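Local coordinates for uncharacterized protein (PDB 4O5P) that probably hydrolyses phospholipids as a type VI secretion effector with an alpha/beta-hydrolase-type catalytic domain, at residues F497-M505 with F566-L576; Q391-L402 with L654-A664. One frame throughout, in Å; residues are numbered along the deposited sequence.

Overall arrangement
Contact 1 lies at the surface and contact 2 is buried. Their centres are about 12 Å apart. Contact 1 stays within the C-terminal part of the protein and ties a loop to the start of helix 571-587 and to the chain leading into it. Contact 2 joins two parts: the loop 391-402 of the catalytic part meets the end of helix 649-657 and the chain that follows. The chemistry is reversed. In contact 1 a carboxylate accepts N-H groups at the start of a helix; in contact 2 a lysine ammonium donates to carbonyls at and just past the end of one. The two contacts touch where Asp571 OD2 probably accepts a hydrogen bond from Gln391 N at 2.9 Å.

Contact 1: residues F497-M505 with F566-L576; sequences FFANVPPDM and FDPPLDQRQLL
The N-terminal turn of helix 571-587 meets a loop through Asp504, whose carboxylate sits against backbone N-H groups of the first turn, which have no carbonyl one turn earlier in the helix to bond. Leu570 holds the N-cap position. Asp504 OD1 accepts from Gln572 N at 2.8 Å. Asp504 OD2 accepts from Arg573 N at 3.0 Å. Each oxygen uses its syn lone pair, so the carboxylate takes two successive N-H groups, one on each oxygen. The first torsion of Asp504 (chi1 -69°) sets CG beside its own backbone N and turns the carboxylate to the helix.

Gln572 also bonds back to the loop. Its chain is extended beyond CG (chi2 176°), which carries the amide to the loop. Asp504 N donates to Gln572 OE1 at 3.0 Å from above the carbonyl plane. The carboxylate and amide planes are 71° apart. On the other branch, Gln572 NE2 donates to a water. This water in turn donates to Phe498 O and Val501 O and holds the loop's turn to the helix. One residue further on, Met505 N donates to Pro569 O at 2.9 Å.

Apolar contacts flank the polar centre. Val501 CG1 rests on Asp571 CB at 3.6 Å, and CG2 meets Leu575 CD1. The Phe498 ring brings CZ to 3.6 Å from Leu576 CG, its side chain crossing that of Leu576 at about a right angle. At the far end, the selenium of Met505 (present as selenomethionine) lies at the edge of the Phe566 ring, a Met-aromatic contact, with SE 4.1 Å from Phe566 CZ. Trp513 of helix 507-528 also meets both residues.

A carboxylate placed here probably stays ionised, stabilised by two N-H bonds and by the positive end of the helix dipole.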
loop_
_atom_site.group_PDB
_atom_site.type_symbol
_atom_site.label_atom_id
_atom_site.label_comp_id
_atom_site.label_asym_id
_atom_site.label_seq_id
_atom_site.Cartn_x
_atom_site.Cartn_y
_atom_site.Cartn_z
ATOM N N PHE A 497 -10.578 -18.281 21.697
ATOM C CA PHE A 497 -9.567 -18.096 20.650
ATOM C C PHE A 497 -8.220 -17.611 21.205
ATOM O O PHE A 497 -7.147 -17.996 20.705
ATOM C CB PHE A 497 -10.086 -17.212 19.494
ATOM C CG PHE A 497 -9.829 -15.734 19.674
ATOM C CD1 PHE A 497 -10.702 -14.949 20.402
ATOM C CD2 PHE A 497 -8.718 -15.133 19.091
ATOM C CE1 PHE A 497 -10.471 -13.603 20.558
ATOM C CE2 PHE A 497 -8.475 -13.784 19.244
ATOM C CZ PHE A 497 -9.357 -13.014 19.974
ATOM N N PHE A 498 -8.285 -16.805 22.260
ATOM C CA PHE A 498 -7.087 -16.217 22.829
ATOM C C PHE A 498 -6.143 -17.278 23.375
ATOM O O PHE A 498 -4.937 -17.052 23.474
ATOM C CB PHE A 498 -7.437 -15.208 23.920
ATOM C CG PHE A 498 -6.244 -14.498 24.461
ATOM C CD1 PHE A 498 -5.693 -13.432 23.767
ATOM C CD2 PHE A 498 -5.647 -14.909 25.645
ATOM C CE1 PHE A 498 -4.560 -12.775 24.243
ATOM C CE2 PHE A 498 -4.506 -14.263 26.127
ATOM C CZ PHE A 498 -3.970 -13.181 25.414
ATOM N N ALA A 499 -6.691 -18.434 23.736
ATOM C CA ALA A 499 -5.874 -19.497 24.300
ATOM C C ALA A 499 -4.920 -20.050 23.252
ATOM O O ALA A 499 -3.895 -20.634 23.601
ATOM C CB ALA A 499 -6.741 -20.599 24.887
ATOM N N ASN A 500 -5.244 -19.860 21.972
ATOM C CA ASN A 500 -4.378 -20.387 20.920
ATOM C C ASN A 500 -3.489 -19.340 20.255
ATOM O O ASN A 500 -2.865 -19.594 19.217
ATOM C CB ASN A 500 -5.189 -21.165 19.881
ATOM C CG ASN A 500 -5.838 -22.403 20.467
ATOM O OD1 ASN A 500 -5.306 -23.017 21.397
ATOM N ND2 ASN A 500 -6.993 -22.772 19.932
ATOM N N VAL A 501 -3.440 -18.159 20.853
ATOM C CA VAL A 501 -2.448 -17.181 20.468
ATOM C C VAL A 501 -1.116 -17.699 20.984
ATOM O O VAL A 501 -1.007 -18.030 22.158
ATOM C CB VAL A 501 -2.734 -15.816 21.119
ATOM C CG1 VAL A 501 -1.585 -14.846 20.836
ATOM C CG2 VAL A 501 -4.082 -15.271 20.636
ATOM N N PRO A 502 -0.109 -17.783 20.106
ATOM C CA PRO A 502 1.226 -18.268 20.485
ATOM C C PRO A 502 1.788 -17.442 21.645
ATOM O O PRO A 502 1.513 -16.248 21.737
ATOM C CB PRO A 502 2.059 -18.065 19.208
ATOM C CG PRO A 502 1.047 -18.007 18.085
ATOM C CD PRO A 502 -0.170 -17.350 18.699
ATOM N N PRO A 503 2.540 -18.083 22.547
ATOM C CA PRO A 503 3.076 -17.351 23.703
ATOM C C PRO A 503 4.123 -16.343 23.252
ATOM O O PRO A 503 4.858 -16.630 22.302
ATOM C CB PRO A 503 3.723 -18.453 24.543
ATOM C CG PRO A 503 4.086 -19.526 23.553
ATOM C CD PRO A 503 3.026 -19.474 22.475
ATOM N N ASP A 504 4.178 -15.183 23.902
ATOM C CA ASP A 504 5.106 -14.132 23.498
ATOM C C ASP A 504 6.547 -14.550 23.695
ATOM O O ASP A 504 6.868 -15.308 24.609
ATOM C CB ASP A 504 4.858 -12.832 24.271
ATOM C CG ASP A 504 3.552 -12.170 23.905
ATOM O OD1 ASP A 504 2.924 -12.563 22.895
ATOM O OD2 ASP A 504 3.148 -11.242 24.635
HETATM N N MSE A 505 7.418 -14.046 22.833
HETATM C CA MSE A 505 8.834 -14.308 22.993
HETATM C C MSE A 505 9.305 -13.707 24.311
HETATM O O MSE A 505 8.962 -12.574 24.637
HETATM C CB MSE A 505 9.621 -13.728 21.822
HETATM C CG MSE A 505 11.117 -13.685 22.032
HETATM SE SE MSE A 505 12.028 -13.008 20.438
HETATM C CE MSE A 505 11.901 -14.610 19.360
ATOM N N PHE A 566 13.288 -6.005 12.767
ATOM C CA PHE A 566 12.927 -7.128 13.632
ATOM C C PHE A 566 11.581 -6.921 14.303
ATOM O O PHE A 566 11.307 -5.873 14.890
ATOM C CB PHE A 566 13.996 -7.434 14.688
ATOM C CG PHE A 566 13.637 -8.606 15.564
ATOM C CD1 PHE A 566 13.625 -9.897 15.047
ATOM C CD2 PHE A 566 13.292 -8.415 16.898
ATOM C CE1 PHE A 566 13.284 -10.982 15.847
ATOM C CE2 PHE A 566 12.949 -9.492 17.702
ATOM C CZ PHE A 566 12.941 -10.776 17.174
ATOM N N ASP A 567 10.750 -7.948 14.205
ATOM C CA ASP A 567 9.378 -7.890 14.665
ATOM C C ASP A 567 9.174 -9.065 15.628
ATOM O O ASP A 567 8.990 -10.204 15.200
ATOM C CB ASP A 567 8.451 -7.991 13.445
ATOM C CG ASP A 567 7.007 -7.647 13.763
ATOM O OD1 ASP A 567 6.758 -7.010 14.809
ATOM O OD2 ASP A 567 6.123 -8.002 12.948
ATOM N N PRO A 568 9.234 -8.800 16.940
ATOM C CA PRO A 568 9.135 -9.903 17.899
ATOM C C PRO A 568 7.692 -10.343 18.115
ATOM O O PRO A 568 6.789 -9.499 18.103
ATOM C CB PRO A 568 9.690 -9.288 19.176
ATOM C CG PRO A 568 9.325 -7.843 19.090
ATOM C CD PRO A 568 9.355 -7.490 17.609
ATOM N N PRO A 569 7.477 -11.656 18.292
ATOM C CA PRO A 569 6.165 -12.197 18.648
ATOM C C PRO A 569 5.692 -11.639 19.981
ATOM O O PRO A 569 6.145 -12.124 21.013
ATOM C CB PRO A 569 6.440 -13.697 18.805
ATOM C CG PRO A 569 7.649 -13.947 17.970
ATOM C CD PRO A 569 8.487 -12.718 18.128
ATOM N N LEU A 570 4.808 -10.642 19.966
ATOM C CA LEU A 570 4.213 -10.146 21.208
ATOM C C LEU A 570 2.688 -10.117 21.107
ATOM O O LEU A 570 2.039 -9.221 21.649
ATOM C CB LEU A 570 4.744 -8.755 21.558
ATOM C CG LEU A 570 6.257 -8.572 21.712
ATOM C CD1 LEU A 570 6.584 -7.130 22.041
ATOM C CD2 LEU A 570 6.829 -9.496 22.775
ATOM N N ASP A 571 2.118 -11.100 20.416
ATOM C CA ASP A 571 0.682 -11.106 20.161
ATOM C C ASP A 571 -0.191 -11.133 21.415
ATOM O O ASP A 571 -1.257 -10.524 21.434
ATOM C CB ASP A 571 0.307 -12.230 19.196
ATOM C CG ASP A 571 0.806 -11.967 17.779
ATOM O OD1 ASP A 571 0.981 -10.778 17.418
ATOM O OD2 ASP A 571 1.009 -12.949 17.030
ATOM N N GLN A 572 0.246 -11.808 22.469
ATOM C CA GLN A 572 -0.530 -11.799 23.712
ATOM C C GLN A 572 -0.603 -10.412 24.348
ATOM O O GLN A 572 -1.701 -9.905 24.596
ATOM C CB GLN A 572 0.022 -12.817 24.717
ATOM C CG GLN A 572 0.039 -14.234 24.186
ATOM C CD GLN A 572 0.670 -15.199 25.167
ATOM O OE1 GLN A 572 1.780 -14.953 25.665
ATOM N NE2 GLN A 572 -0.034 -16.298 25.463
ATOM N N ARG A 573 0.554 -9.795 24.608
ATOM C CA ARG A 573 0.573 -8.473 25.233
ATOM C C ARG A 573 -0.155 -7.470 24.349
ATOM O O ARG A 573 -0.896 -6.629 24.840
ATOM C CB ARG A 573 2.020 -8.016 25.517
ATOM C CG ARG A 573 2.337 -6.534 25.216
ATOM C CD ARG A 573 1.730 -5.583 26.240
ATOM N NE ARG A 573 2.098 -4.172 26.055
ATOM C CZ ARG A 573 1.223 -3.185 25.856
ATOM N NH1 ARG A 573 -0.070 -3.448 25.806
ATOM N NH2 ARG A 573 1.644 -1.932 25.714
ATOM N N GLN A 574 0.039 -7.575 23.041
ATOM C CA GLN A 574 -0.556 -6.604 22.123
ATOM C C GLN A 574 -2.065 -6.769 22.007
ATOM O O GLN A 574 -2.805 -5.783 22.042
ATOM C CB GLN A 574 0.116 -6.671 20.756
ATOM C CG GLN A 574 1.542 -6.140 20.779
ATOM C CD GLN A 574 2.292 -6.385 19.485
ATOM O OE1 GLN A 574 1.827 -7.118 18.598
ATOM N NE2 GLN A 574 3.475 -5.789 19.377
ATOM N N LEU A 575 -2.532 -8.006 21.889
ATOM C CA LEU A 575 -3.979 -8.234 21.867
ATOM C C LEU A 575 -4.647 -7.845 23.187
ATOM O O LEU A 575 -5.669 -7.166 23.176
ATOM C CB LEU A 575 -4.339 -9.670 21.456
ATOM C CG LEU A 575 -4.094 -10.046 20.000
ATOM C CD1 LEU A 575 -4.212 -11.543 19.825
ATOM C CD2 LEU A 575 -5.066 -9.328 19.073
ATOM N N LEU A 576 -4.059 -8.236 24.316
ATOM C CA LEU A 576 -4.560 -7.782 25.626
ATOM C C LEU A 576 -4.573 -6.248 25.789
ATOM O O LEU A 576 -5.534 -5.681 26.321
ATOM C CB LEU A 576 -3.769 -8.434 26.768
ATOM C CG LEU A 576 -3.928 -9.941 26.976
ATOM C CD1 LEU A 576 -3.037 -10.394 28.126
ATOM C CD2 LEU A 576 -5.386 -10.293 27.268
HETATM O O HOH W 1 -2.527 -17.507 24.284
#

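Contact 2: residues Q391-L402 with L654-A664; sequences QGKAVGGSEFLL and LFDEQVHDSRA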
loop_
_atom_site.group_PDB
_atom_site.type_symbol
_atom_site.label_atom_id
_atom_site.label_comp_id
_atom_site.label_asym_id
_atom_site.label_seq_id
_atom_site.Cartn_x
_atom_site.Cartn_y
_atom_site.Cartn_z
ATOM N N GLN A 391 -1.494 -14.002 15.997
ATOM C CA GLN A 391 -2.667 -13.562 16.769
ATOM C C GLN A 391 -3.684 -14.675 16.981
ATOM O O GLN A 391 -4.863 -14.402 17.218
ATOM C CB GLN A 391 -3.350 -12.363 16.086
ATOM C CG GLN A 391 -2.618 -11.035 16.301
ATOM C CD GLN A 391 -3.247 -9.853 15.568
ATOM O OE1 GLN A 391 -4.130 -10.008 14.719
ATOM N NE2 GLN A 391 -2.774 -8.664 15.887
ATOM N N GLY A 392 -3.232 -15.924 16.873
ATOM C CA GLY A 392 -4.114 -17.067 17.012
ATOM C C GLY A 392 -5.054 -17.251 15.837
ATOM O O GLY A 392 -6.094 -17.908 15.965
ATOM N N LYS A 393 -4.716 -16.650 14.693
ATOM C CA LYS A 393 -5.524 -16.857 13.497
ATOM C C LYS A 393 -4.853 -17.912 12.625
ATOM O O LYS A 393 -3.632 -17.991 12.599
ATOM C CB LYS A 393 -5.701 -15.554 12.726
ATOM C CG LYS A 393 -6.025 -14.354 13.600
ATOM C CD LYS A 393 -7.376 -14.451 14.290
ATOM C CE LYS A 393 -7.462 -13.359 15.391
ATOM N NZ LYS A 393 -8.879 -12.953 15.680
ATOM N N ALA A 394 -5.655 -18.717 11.923
ATOM C CA ALA A 394 -5.150 -19.762 11.030
ATOM C C ALA A 394 -4.084 -20.630 11.696
ATOM O O ALA A 394 -3.057 -20.960 11.081
ATOM C CB ALA A 394 -4.619 -19.155 9.750
ATOM N N VAL A 395 -4.326 -20.973 12.961
ATOM C CA VAL A 395 -3.434 -21.859 13.695
ATOM C C VAL A 395 -3.321 -23.160 12.923
ATOM O O VAL A 395 -4.326 -23.717 12.480
ATOM C CB VAL A 395 -3.923 -22.119 15.137
ATOM C CG1 VAL A 395 -3.242 -23.346 15.719
ATOM C CG2 VAL A 395 -3.623 -20.920 16.005
ATOM N N GLY A 396 -2.093 -23.616 12.722
ATOM C CA GLY A 396 -1.874 -24.787 11.896
ATOM C C GLY A 396 -2.519 -24.737 10.518
ATOM O O GLY A 396 -3.517 -25.416 10.260
ATOM N N GLY A 397 -1.959 -23.923 9.628
ATOM C CA GLY A 397 -2.285 -24.042 8.222
ATOM C C GLY A 397 -2.528 -22.771 7.431
ATOM O O GLY A 397 -3.466 -22.016 7.703
ATOM N N SER A 398 -1.708 -22.557 6.411
ATOM C CA SER A 398 -1.923 -21.413 5.541
ATOM C C SER A 398 -3.233 -21.583 4.768
ATOM O O SER A 398 -3.777 -20.607 4.264
ATOM C CB SER A 398 -0.723 -21.179 4.616
ATOM O OG SER A 398 -0.055 -22.393 4.319
ATOM N N GLU A 399 -3.754 -22.811 4.700
ATOM C CA GLU A 399 -5.072 -23.040 4.082
ATOM C C GLU A 399 -6.242 -22.538 4.949
ATOM O O GLU A 399 -7.407 -22.616 4.534
ATOM C CB GLU A 399 -5.274 -24.518 3.698
ATOM C CG GLU A 399 -5.548 -25.469 4.863
ATOM C CD GLU A 399 -4.281 -26.065 5.461
ATOM O OE1 GLU A 399 -3.209 -25.402 5.438
ATOM O OE2 GLU A 399 -4.362 -27.211 5.960
ATOM N N PHE A 400 -5.939 -22.015 6.139
ATOM C CA PHE A 400 -6.975 -21.436 7.005
ATOM C C PHE A 400 -6.874 -19.917 7.067
ATOM O O PHE A 400 -7.656 -19.252 7.756
ATOM C CB PHE A 400 -6.898 -22.023 8.416
ATOM C CG PHE A 400 -7.143 -23.504 8.466
ATOM C CD1 PHE A 400 -8.441 -24.013 8.414
ATOM C CD2 PHE A 400 -6.077 -24.392 8.553
ATOM C CE1 PHE A 400 -8.670 -25.384 8.452
ATOM C CE2 PHE A 400 -6.297 -25.766 8.601
ATOM C CZ PHE A 400 -7.596 -26.264 8.549
ATOM N N LEU A 401 -5.904 -19.380 6.337
ATOM C CA LEU A 401 -5.598 -17.958 6.345
ATOM C C LEU A 401 -6.627 -17.228 5.486
ATOM O O LEU A 401 -6.810 -17.569 4.307
ATOM C CB LEU A 401 -4.183 -17.770 5.775
ATOM C CG LEU A 401 -3.112 -16.815 6.311
ATOM C CD1 LEU A 401 -3.084 -16.698 7.823
ATOM C CD2 LEU A 401 -1.732 -17.253 5.789
ATOM N N LEU A 402 -7.293 -16.224 6.059
ATOM C CA LEU A 402 -8.396 -15.553 5.373
ATOM C C LEU A 402 -7.987 -15.020 3.984
ATOM O O LEU A 402 -8.727 -15.144 2.985
ATOM C CB LEU A 402 -8.947 -14.441 6.276
ATOM C CG LEU A 402 -10.135 -13.614 5.790
ATOM C CD1 LEU A 402 -11.280 -14.489 5.323
ATOM C CD2 LEU A 402 -10.608 -12.690 6.915
ATOM N N LEU A 654 -15.264 -16.972 12.235
ATOM C CA LEU A 654 -14.414 -16.251 11.282
ATOM C C LEU A 654 -13.693 -15.104 11.978
ATOM O O LEU A 654 -12.487 -14.927 11.792
ATOM C CB LEU A 654 -15.232 -15.693 10.128
ATOM C CG LEU A 654 -14.410 -15.029 9.015
ATOM C CD1 LEU A 654 -13.807 -16.090 8.094
ATOM C CD2 LEU A 654 -15.268 -14.054 8.204
ATOM N N PHE A 655 -14.418 -14.317 12.774
ATOM C CA PHE A 655 -13.732 -13.218 13.486
ATOM C C PHE A 655 -12.756 -13.691 14.557
ATOM O O PHE A 655 -11.700 -13.063 14.764
ATOM C CB PHE A 655 -14.725 -12.204 14.070
ATOM C CG PHE A 655 -15.383 -11.354 13.019
ATOM C CD1 PHE A 655 -14.729 -10.244 12.502
ATOM C CD2 PHE A 655 -16.636 -11.677 12.533
ATOM C CE1 PHE A 655 -15.318 -9.458 11.524
ATOM C CE2 PHE A 655 -17.238 -10.895 11.543
ATOM C CZ PHE A 655 -16.573 -9.784 11.041
ATOM N N ASP A 656 -13.115 -14.776 15.245
ATOM C CA ASP A 656 -12.221 -15.412 16.224
ATOM C C ASP A 656 -10.897 -15.920 15.637
ATOM O O ASP A 656 -9.832 -15.613 16.163
ATOM C CB ASP A 656 -12.922 -16.596 16.881
ATOM C CG ASP A 656 -13.889 -16.196 17.978
ATOM O OD1 ASP A 656 -14.210 -14.997 18.149
ATOM O OD2 ASP A 656 -14.356 -17.122 18.671
ATOM N N GLU A 657 -10.979 -16.707 14.557
ATOM C CA GLU A 657 -9.843 -17.485 14.059
ATOM C C GLU A 657 -9.308 -17.082 12.671
ATOM O O GLU A 657 -8.325 -17.648 12.195
ATOM C CB GLU A 657 -10.191 -18.987 14.047
ATOM C CG GLU A 657 -10.519 -19.570 15.425
ATOM C CD GLU A 657 -10.723 -21.076 15.380
ATOM O OE1 GLU A 657 -10.975 -21.622 14.283
ATOM O OE2 GLU A 657 -10.616 -21.720 16.444
ATOM N N GLN A 658 -9.938 -16.110 12.018
ATOM C CA GLN A 658 -9.444 -15.683 10.695
ATOM C C GLN A 658 -9.084 -14.197 10.620
ATOM O O GLN A 658 -8.043 -13.841 10.074
ATOM C CB GLN A 658 -10.444 -16.055 9.602
ATOM C CG GLN A 658 -10.148 -17.425 8.947
ATOM C CD GLN A 658 -10.486 -18.623 9.824
ATOM O OE1 GLN A 658 -11.464 -18.606 10.572
ATOM N NE2 GLN A 658 -9.677 -19.681 9.724
ATOM N N VAL A 659 -9.926 -13.353 11.216
ATOM C CA VAL A 659 -9.769 -11.909 11.130
ATOM C C VAL A 659 -8.745 -11.392 12.133
ATOM O O VAL A 659 -8.897 -11.566 13.353
ATOM C CB VAL A 659 -11.119 -11.184 11.318
ATOM C CG1 VAL A 659 -10.923 -9.656 11.354
ATOM C CG2 VAL A 659 -12.089 -11.577 10.195
ATOM N N HIS A 660 -7.711 -10.736 11.618
ATOM C CA HIS A 660 -6.663 -10.174 12.479
ATOM C C HIS A 660 -7.054 -8.807 13.021
ATOM O O HIS A 660 -8.116 -8.284 12.703
ATOM C CB HIS A 660 -5.315 -10.092 11.756
ATOM C CG HIS A 660 -4.701 -11.427 11.472
ATOM N ND1 HIS A 660 -5.208 -12.292 10.519
ATOM C CD2 HIS A 660 -3.628 -12.051 12.016
ATOM C CE1 HIS A 660 -4.461 -13.386 10.487
ATOM N NE2 HIS A 660 -3.499 -13.265 11.389
ATOM N N ASP A 661 -6.194 -8.243 13.859
ATOM C CA ASP A 661 -6.487 -6.971 14.489
ATOM C C ASP A 661 -5.260 -6.127 14.243
ATOM O O ASP A 661 -4.273 -6.201 14.984
ATOM C CB ASP A 661 -6.735 -7.162 15.992
ATOM C CG ASP A 661 -7.222 -5.892 16.681
ATOM O OD1 ASP A 661 -6.863 -4.780 16.236
ATOM O OD2 ASP A 661 -7.956 -5.991 17.688
ATOM N N SER A 662 -5.298 -5.343 13.175
ATOM C CA SER A 662 -4.116 -4.612 12.774
ATOM C C SER A 662 -3.857 -3.461 13.747
ATOM O O SER A 662 -2.784 -2.875 13.745
ATOM C CB SER A 662 -4.272 -4.114 11.348
ATOM O OG SER A 662 -5.424 -3.309 11.238
ATOM N N ARG A 663 -4.841 -3.162 14.592
ATOM C CA ARG A 663 -4.662 -2.133 15.612
ATOM C C ARG A 663 -3.768 -2.601 16.752
ATOM O O ARG A 663 -3.166 -1.781 17.448
ATOM C CB ARG A 663 -6.012 -1.673 16.162
ATOM C CG ARG A 663 -6.359 -0.258 15.771
ATOM C CD ARG A 663 -6.904 0.520 16.960
ATOM N NE ARG A 663 -5.905 1.414 17.554
ATOM C CZ ARG A 663 -5.657 1.478 18.863
ATOM N NH1 ARG A 663 -6.328 0.695 19.698
ATOM N NH2 ARG A 663 -4.746 2.315 19.340
ATOM N N ALA A 664 -3.651 -3.917 16.919
ATOM C CA ALA A 664 -2.977 -4.490 18.079
ATOM C C ALA A 664 -1.447 -4.396 18.057
ATOM O O ALA A 664 -0.779 -4.905 17.147
ATOM C CB ALA A 664 -3.435 -5.933 18.281
HETATM O O HOH W 2 -2.738 -15.853 11.112
HETATM O O HOH W 3 -6.334 -15.273 8.515
#
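The His660 ring carries the aliphatic part of Lys393 on one face. Lys393 CG stands over its centre, 3.5 Å from the centroid, in a CH-pi contact. Two waters lie in the plane at its edge; one is hydrogen-bonded to NE2, and the other joins Leu402 N to Gln658 O. Gln391 OE1 is also at the edge, near the plane. The ring also stacks with Tyr386, and its ND1 is hydrogen-bonded to Asp381.

Helix 649-657 ends here against a loop of the alpha/beta-hydrolase-type catalytic domain, and Lys393 binds carbonyls at and just beyond that end. The Lys393 chain bends at chi2 (-66°), runs past the His660 ring in the opposite direction to that side chain and delivers NZ to three carbonyls. NZ donates to Val659 O at 2.7 Å, to Asp656 O at 2.9 Å and to Phe655 O at 3.0 Å. The buried ammonium probably complements the negative end of the helix dipole. Beside it, Ala394 N donates to Glu657 O.

Gln391 pairs with the backbone of Asp661: Asp661 N donates to Gln391 OE1 at 2.8 Å, and Gln391 NE2 donates to Asp661 O. Ala664 N reaches that oxygen from the opposite face of its plane, closing the type I turn. Leu402 CD2 packs on Val659 CG2. Gln658 NE2 donates to Phe400 O at 2.9 Å, in the carbonyl plane and on a lone pair.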